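Local coordinates for protein glutamate receptor IIB (Drosophila melanogaster, PDB 4WXJ) that binds the neurotransmitter glutamate through this extracellular ligand-binding domain and probably gates a postsynaptic cation channel at the fly neuromuscular junction, at residues I9-Y21 / I81-C95. Sequence-based numbering, arbitrary orientation.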
loop_
_atom_site.group_PDB
_atom_site.type_symbol
_atom_site.label_atom_id
_atom_site.label_comp_id
_atom_site.label_asym_id
_atom_site.label_seq_id
_atom_site.Cartn_x
_atom_site.Cartn_y
_atom_site.Cartn_z
ATOM N N ILE A 9 -4.373 3.840 -28.374
ATOM C CA ILE A 9 -4.971 3.229 -27.193
ATOM C C ILE A 9 -4.698 4.070 -25.949
ATOM O O ILE A 9 -3.546 4.383 -25.641
ATOM C CB ILE A 9 -4.441 1.796 -26.971
ATOM C CG1 ILE A 9 -4.851 0.900 -28.143
ATOM C CG2 ILE A 9 -4.971 1.218 -25.653
ATOM C CD1 ILE A 9 -4.212 -0.479 -28.143
ATOM N N ARG A 10 -5.767 4.423 -25.241
ATOM C CA ARG A 10 -5.666 5.201 -24.010
ATOM C C ARG A 10 -6.256 4.421 -22.839
ATOM O O ARG A 10 -7.324 3.821 -22.960
ATOM C CB ARG A 10 -6.379 6.546 -24.160
ATOM C CG ARG A 10 -6.210 7.470 -22.960
ATOM C CD ARG A 10 -6.891 8.808 -23.184
ATOM N NE ARG A 10 -8.331 8.661 -23.380
ATOM C CZ ARG A 10 -9.223 8.564 -22.396
ATOM N NH1 ARG A 10 -8.836 8.593 -21.127
ATOM N NH2 ARG A 10 -10.511 8.433 -22.684
ATOM N N TYR A 11 -5.550 4.439 -21.710
ATOM C CA TYR A 11 -5.997 3.756 -20.498
ATOM C C TYR A 11 -6.291 4.744 -19.377
ATOM O O TYR A 11 -5.465 5.594 -19.051
ATOM C CB TYR A 11 -4.941 2.755 -20.023
ATOM C CG TYR A 11 -4.703 1.596 -20.962
ATOM C CD1 TYR A 11 -5.763 0.909 -21.536
ATOM C CD2 TYR A 11 -3.414 1.188 -21.273
ATOM C CE1 TYR A 11 -5.545 -0.153 -22.394
ATOM C CE2 TYR A 11 -3.185 0.129 -22.128
ATOM C CZ TYR A 11 -4.254 -0.538 -22.685
ATOM O OH TYR A 11 -4.030 -1.594 -23.539
ATOM N N THR A 12 -7.476 4.628 -18.787
ATOM C CA THR A 12 -7.791 5.380 -17.582
ATOM C C THR A 12 -7.097 4.709 -16.400
ATOM O O THR A 12 -7.352 3.542 -16.101
ATOM C CB THR A 12 -9.308 5.461 -17.337
ATOM O OG1 THR A 12 -9.928 6.176 -18.413
ATOM C CG2 THR A 12 -9.609 6.177 -16.022
ATOM N N VAL A 13 -6.212 5.453 -15.742
ATOM C CA VAL A 13 -5.425 4.920 -14.634
ATOM C C VAL A 13 -6.010 5.350 -13.294
ATOM O O VAL A 13 -5.900 6.510 -12.899
ATOM C CB VAL A 13 -3.953 5.382 -14.713
ATOM C CG1 VAL A 13 -3.146 4.822 -13.542
ATOM C CG2 VAL A 13 -3.335 4.957 -16.036
ATOM N N ALA A 14 -6.626 4.403 -12.595
ATOM C CA ALA A 14 -7.167 4.665 -11.270
ATOM C C ALA A 14 -6.057 4.574 -10.229
ATOM O O ALA A 14 -5.269 3.631 -10.230
ATOM C CB ALA A 14 -8.286 3.689 -10.944
ATOM N N THR A 15 -5.995 5.563 -9.345
ATOM C CA THR A 15 -5.002 5.571 -8.282
ATOM C C THR A 15 -5.574 6.251 -7.047
ATOM O O THR A 15 -6.767 6.561 -6.995
ATOM C CB THR A 15 -3.706 6.287 -8.721
ATOM O OG1 THR A 15 -2.728 6.208 -7.676
ATOM C CG2 THR A 15 -3.975 7.746 -9.060
ATOM N N ARG A 16 -4.722 6.466 -6.051
ATOM C CA ARG A 16 -5.115 7.168 -4.837
ATOM C C ARG A 16 -3.984 8.086 -4.403
ATOM O O ARG A 16 -2.818 7.832 -4.704
ATOM C CB ARG A 16 -5.465 6.181 -3.719
ATOM C CG ARG A 16 -4.281 5.366 -3.211
ATOM C CD ARG A 16 -4.702 4.388 -2.121
ATOM N NE ARG A 16 -5.309 5.062 -0.974
ATOM C CZ ARG A 16 -4.626 5.627 0.020
ATOM N NH1 ARG A 16 -3.299 5.612 0.023
ATOM N NH2 ARG A 16 -5.276 6.213 1.015
ATOM N N VAL A 17 -4.333 9.157 -3.700
ATOM C CA VAL A 17 -3.340 10.114 -3.232
ATOM C C VAL A 17 -2.632 9.578 -1.997
ATOM O O VAL A 17 -3.258 9.307 -0.973
ATOM C CB VAL A 17 -3.983 11.477 -2.920
ATOM C CG1 VAL A 17 -2.958 12.435 -2.318
ATOM C CG2 VAL A 17 -4.589 12.071 -4.186
ATOM N N GLY A 18 -1.318 9.429 -2.102
ATOM C CA GLY A 18 -0.516 8.918 -1.009
ATOM C C GLY A 18 0.937 8.827 -1.417
ATOM O O GLY A 18 1.289 8.094 -2.342
ATOM N N LYS A 19 1.785 9.584 -0.731
ATOM C CA LYS A 19 3.199 9.633 -1.063
ATOM C C LYS A 19 3.897 8.354 -0.621
ATOM O O LYS A 19 3.458 7.711 0.333
ATOM C CB LYS A 19 3.856 10.845 -0.408
ATOM C CG LYS A 19 3.353 12.177 -0.937
ATOM C CD LYS A 19 3.928 13.336 -0.144
ATOM C CE LYS A 19 3.517 14.673 -0.739
ATOM N NZ LYS A 19 3.924 15.816 0.126
ATOM N N PRO A 20 4.994 7.983 -1.300
ATOM C CA PRO A 20 5.615 8.657 -2.447
ATOM C C PRO A 20 5.126 8.148 -3.804
ATOM O O PRO A 20 5.776 8.392 -4.819
ATOM C CB PRO A 20 7.096 8.340 -2.258
ATOM C CG PRO A 20 7.093 6.980 -1.649
ATOM C CD PRO A 20 5.847 6.894 -0.792
ATOM N N TYR A 21 3.989 7.461 -3.822
ATOM C CA TYR A 21 3.524 6.799 -5.037
ATOM C C TYR A 21 2.785 7.749 -5.970
ATOM O O TYR A 21 3.009 7.740 -7.180
ATOM C CB TYR A 21 2.623 5.617 -4.673
ATOM C CG TYR A 21 3.273 4.666 -3.697
ATOM C CD1 TYR A 21 4.152 3.685 -4.134
ATOM C CD2 TYR A 21 3.018 4.760 -2.335
ATOM C CE1 TYR A 21 4.755 2.818 -3.243
ATOM C CE2 TYR A 21 3.616 3.899 -1.438
ATOM C CZ TYR A 21 4.488 2.932 -1.897
ATOM O OH TYR A 21 5.081 2.068 -1.007
ATOM N N ILE A 81 -9.848 1.711 -5.602
ATOM C CA ILE A 81 -9.323 1.411 -6.928
ATOM C C ILE A 81 -9.926 0.131 -7.492
ATOM O O ILE A 81 -10.227 0.055 -8.684
ATOM C CB ILE A 81 -7.785 1.276 -6.901
ATOM C CG1 ILE A 81 -7.150 2.587 -6.426
ATOM C CG2 ILE A 81 -7.255 0.894 -8.283
ATOM C CD1 ILE A 81 -5.655 2.511 -6.189
ATOM N N ILE A 82 -10.087 -0.874 -6.637
ATOM C CA ILE A 82 -10.626 -2.158 -7.065
ATOM C C ILE A 82 -12.031 -1.996 -7.648
ATOM O O ILE A 82 -12.371 -2.634 -8.644
ATOM C CB ILE A 82 -10.669 -3.167 -5.898
ATOM C CG1 ILE A 82 -9.270 -3.369 -5.306
ATOM C CG2 ILE A 82 -11.247 -4.501 -6.355
ATOM C CD1 ILE A 82 -8.251 -3.945 -6.278
ATOM N N ARG A 83 -12.840 -1.140 -7.031
ATOM C CA ARG A 83 -14.207 -0.912 -7.496
ATOM C C ARG A 83 -14.232 -0.322 -8.906
ATOM O O ARG A 83 -15.024 -0.749 -9.748
ATOM C CB ARG A 83 -14.957 0.011 -6.532
ATOM C CG ARG A 83 -16.395 0.329 -6.946
ATOM C CD ARG A 83 -17.239 -0.932 -7.084
ATOM N NE ARG A 83 -18.620 -0.637 -7.467
ATOM C CZ ARG A 83 -19.584 -0.292 -6.617
ATOM N NH1 ARG A 83 -19.334 -0.186 -5.318
ATOM N NH2 ARG A 83 -20.805 -0.047 -7.070
ATOM N N GLN A 84 -13.364 0.652 -9.162
ATOM C CA GLN A 84 -13.307 1.303 -10.468
ATOM C C GLN A 84 -12.939 0.319 -11.576
ATOM O O GLN A 84 -13.358 0.480 -12.722
ATOM C CB GLN A 84 -12.304 2.455 -10.448
ATOM C CG GLN A 84 -12.648 3.557 -9.470
ATOM C CD GLN A 84 -14.021 4.144 -9.720
ATOM O OE1 GLN A 84 -14.329 4.576 -10.831
ATOM N NE2 GLN A 84 -14.861 4.150 -8.691
ATOM N N LEU A 85 -12.155 -0.695 -11.228
ATOM C CA LEU A 85 -11.757 -1.714 -12.190
ATOM C C LEU A 85 -12.896 -2.698 -12.450
ATOM O O LEU A 85 -13.123 -3.109 -13.588
ATOM C CB LEU A 85 -10.513 -2.455 -11.693
ATOM C CG LEU A 85 -9.209 -1.666 -11.822
ATOM C CD1 LEU A 85 -8.161 -2.202 -10.871
ATOM C CD2 LEU A 85 -8.701 -1.722 -13.252
ATOM N N ILE A 86 -13.609 -3.067 -11.390
ATOM C CA ILE A 86 -14.748 -3.973 -11.511
ATOM C C ILE A 86 -15.833 -3.353 -12.388
ATOM O O ILE A 86 -16.436 -4.034 -13.217
ATOM C CB ILE A 86 -15.335 -4.326 -10.127
ATOM C CG1 ILE A 86 -14.328 -5.152 -9.323
ATOM C CG2 ILE A 86 -16.640 -5.114 -10.271
ATOM C CD1 ILE A 86 -14.676 -5.296 -7.853
ATOM N N ASP A 87 -16.073 -2.059 -12.201
ATOM C CA ASP A 87 -17.074 -1.337 -12.981
ATOM C C ASP A 87 -16.514 -0.845 -14.319
ATOM O O ASP A 87 -17.184 -0.111 -15.046
ATOM C CB ASP A 87 -17.617 -0.152 -12.178
ATOM C CG ASP A 87 -18.286 -0.582 -10.884
ATOM O OD1 ASP A 87 -18.597 -1.784 -10.741
ATOM O OD2 ASP A 87 -18.511 0.286 -10.011
ATOM N N ASN A 88 -15.285 -1.246 -14.630
ATOM C CA ASN A 88 -14.635 -0.894 -15.893
ATOM C C ASN A 88 -14.558 0.614 -16.152
ATOM O O ASN A 88 -14.405 1.045 -17.295
ATOM C CB ASN A 88 -15.352 -1.581 -17.061
ATOM C CG ASN A 88 -15.179 -3.087 -17.044
ATOM O OD1 ASN A 88 -16.023 -3.817 -16.526
ATOM N ND2 ASN A 88 -14.074 -3.559 -17.612
ATOM N N ASN A 89 -14.660 1.412 -15.094
ATOM C CA ASN A 89 -14.447 2.852 -15.207
ATOM C C ASN A 89 -12.966 3.171 -15.386
ATOM O O ASN A 89 -12.599 4.284 -15.769
ATOM C CB ASN A 89 -14.990 3.579 -13.976
ATOM C CG ASN A 89 -16.503 3.543 -13.896
ATOM O OD1 ASN A 89 -17.182 3.247 -14.879
ATOM N ND2 ASN A 89 -17.041 3.856 -12.723
ATOM N N ALA A 90 -12.122 2.185 -15.099
ATOM C CA ALA A 90 -10.686 2.305 -15.297
ATOM C C ALA A 90 -10.139 0.991 -15.836
ATOM O O ALA A 90 -10.688 -0.076 -15.561
ATOM C CB ALA A 90 -9.993 2.684 -14.000
ATOM N N GLN A 91 -9.061 1.079 -16.609
ATOM C CA GLN A 91 -8.447 -0.094 -17.221
ATOM C C GLN A 91 -7.198 -0.522 -16.452
ATOM O O GLN A 91 -6.754 -1.666 -16.556
ATOM C CB GLN A 91 -8.093 0.193 -18.683
ATOM C CG GLN A 91 -9.298 0.430 -19.586
ATOM C CD GLN A 91 -10.001 1.747 -19.304
ATOM O OE1 GLN A 91 -9.365 2.799 -19.227
ATOM N NE2 GLN A 91 -11.319 1.693 -19.143
ATOM N N ILE A 92 -6.640 0.409 -15.683
ATOM C CA ILE A 92 -5.421 0.164 -14.923
ATOM C C ILE A 92 -5.538 0.779 -13.529
ATOM O O ILE A 92 -5.953 1.928 -13.384
ATOM C CB ILE A 92 -4.184 0.739 -15.655
ATOM C CG1 ILE A 92 -3.908 -0.069 -16.928
ATOM C CG2 ILE A 92 -2.957 0.722 -14.746
ATOM C CD1 ILE A 92 -2.824 0.509 -17.819
ATOM N N GLY A 93 -5.179 -0.002 -12.512
ATOM C CA GLY A 93 -5.171 0.460 -11.134
ATOM C C GLY A 93 -3.788 0.298 -10.531
ATOM O O GLY A 93 -3.196 -0.778 -10.622
ATOM N N ILE A 94 -3.264 1.359 -9.922
ATOM C CA ILE A 94 -1.897 1.328 -9.407
ATOM C C ILE A 94 -1.660 2.246 -8.208
ATOM O O ILE A 94 -2.216 3.342 -8.118
ATOM C CB ILE A 94 -0.882 1.702 -10.512
ATOM C CG1 ILE A 94 0.554 1.580 -9.984
ATOM C CG2 ILE A 94 -1.157 3.111 -11.039
ATOM C CD1 ILE A 94 1.621 1.694 -11.055
ATOM N N CYS A 95 -0.820 1.751 -7.302
ATOM C CA CYS A 95 -0.269 2.480 -6.159
ATOM C C CYS A 95 0.504 1.430 -5.370
ATOM O O CYS A 95 0.964 0.447 -5.951
ATOM C CB CYS A 95 -1.347 3.140 -5.295
ATOM S SG CYS A 95 -2.527 1.988 -4.560
#
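Val13 pairs with Ile92 and Ala14 with Gly93 as parallel bridges, joining 10-15, the central strand, to edge strand 92-93 in the three-stranded parallel sheet of a periplasmic-binding-protein-like glutamate-binding domain. Three backbone bonds set the register: Ile92 N to Thr12 O, Ala14 N to Ile92 O (2.7 Å) and Ile94 N to Ala14 O (3.0 Å). Thr12 O also accepts from Gln91 N, so two donors grip it.

Side chains extend this ladder at both ends. Gln91 bends at chi2 (70°), folding its amide back so that OE1 takes the Thr12 N-H at 2.7 Å, with an N-H...O angle of 158°. Beyond the bridges, Thr15 OG1 donates to Ile94 O.

Apolar contacts differ by face. On that of Val13 and Ile92, Val13 CG1 meets Ile94 CG2 at 3.6 Å, and Ile92 CD1 reaches Tyr11 CD2; helix 42-54 covers Ile94. On the Ala14 face lies helical segment 81-86, whose axis comes within 8.2 Å of that of strand 10-15, nearly antiparallel (152°); Ile81 CG2 touches Ala14 CB.

Toward the ligand, Tyr21 packs on glutamate-binding Asp96, while Arg16, bonded through NE to Asn66 O and cation-pi partner of pocket residue Tyr68, has its CG 4.0 Å from Cys95 SG.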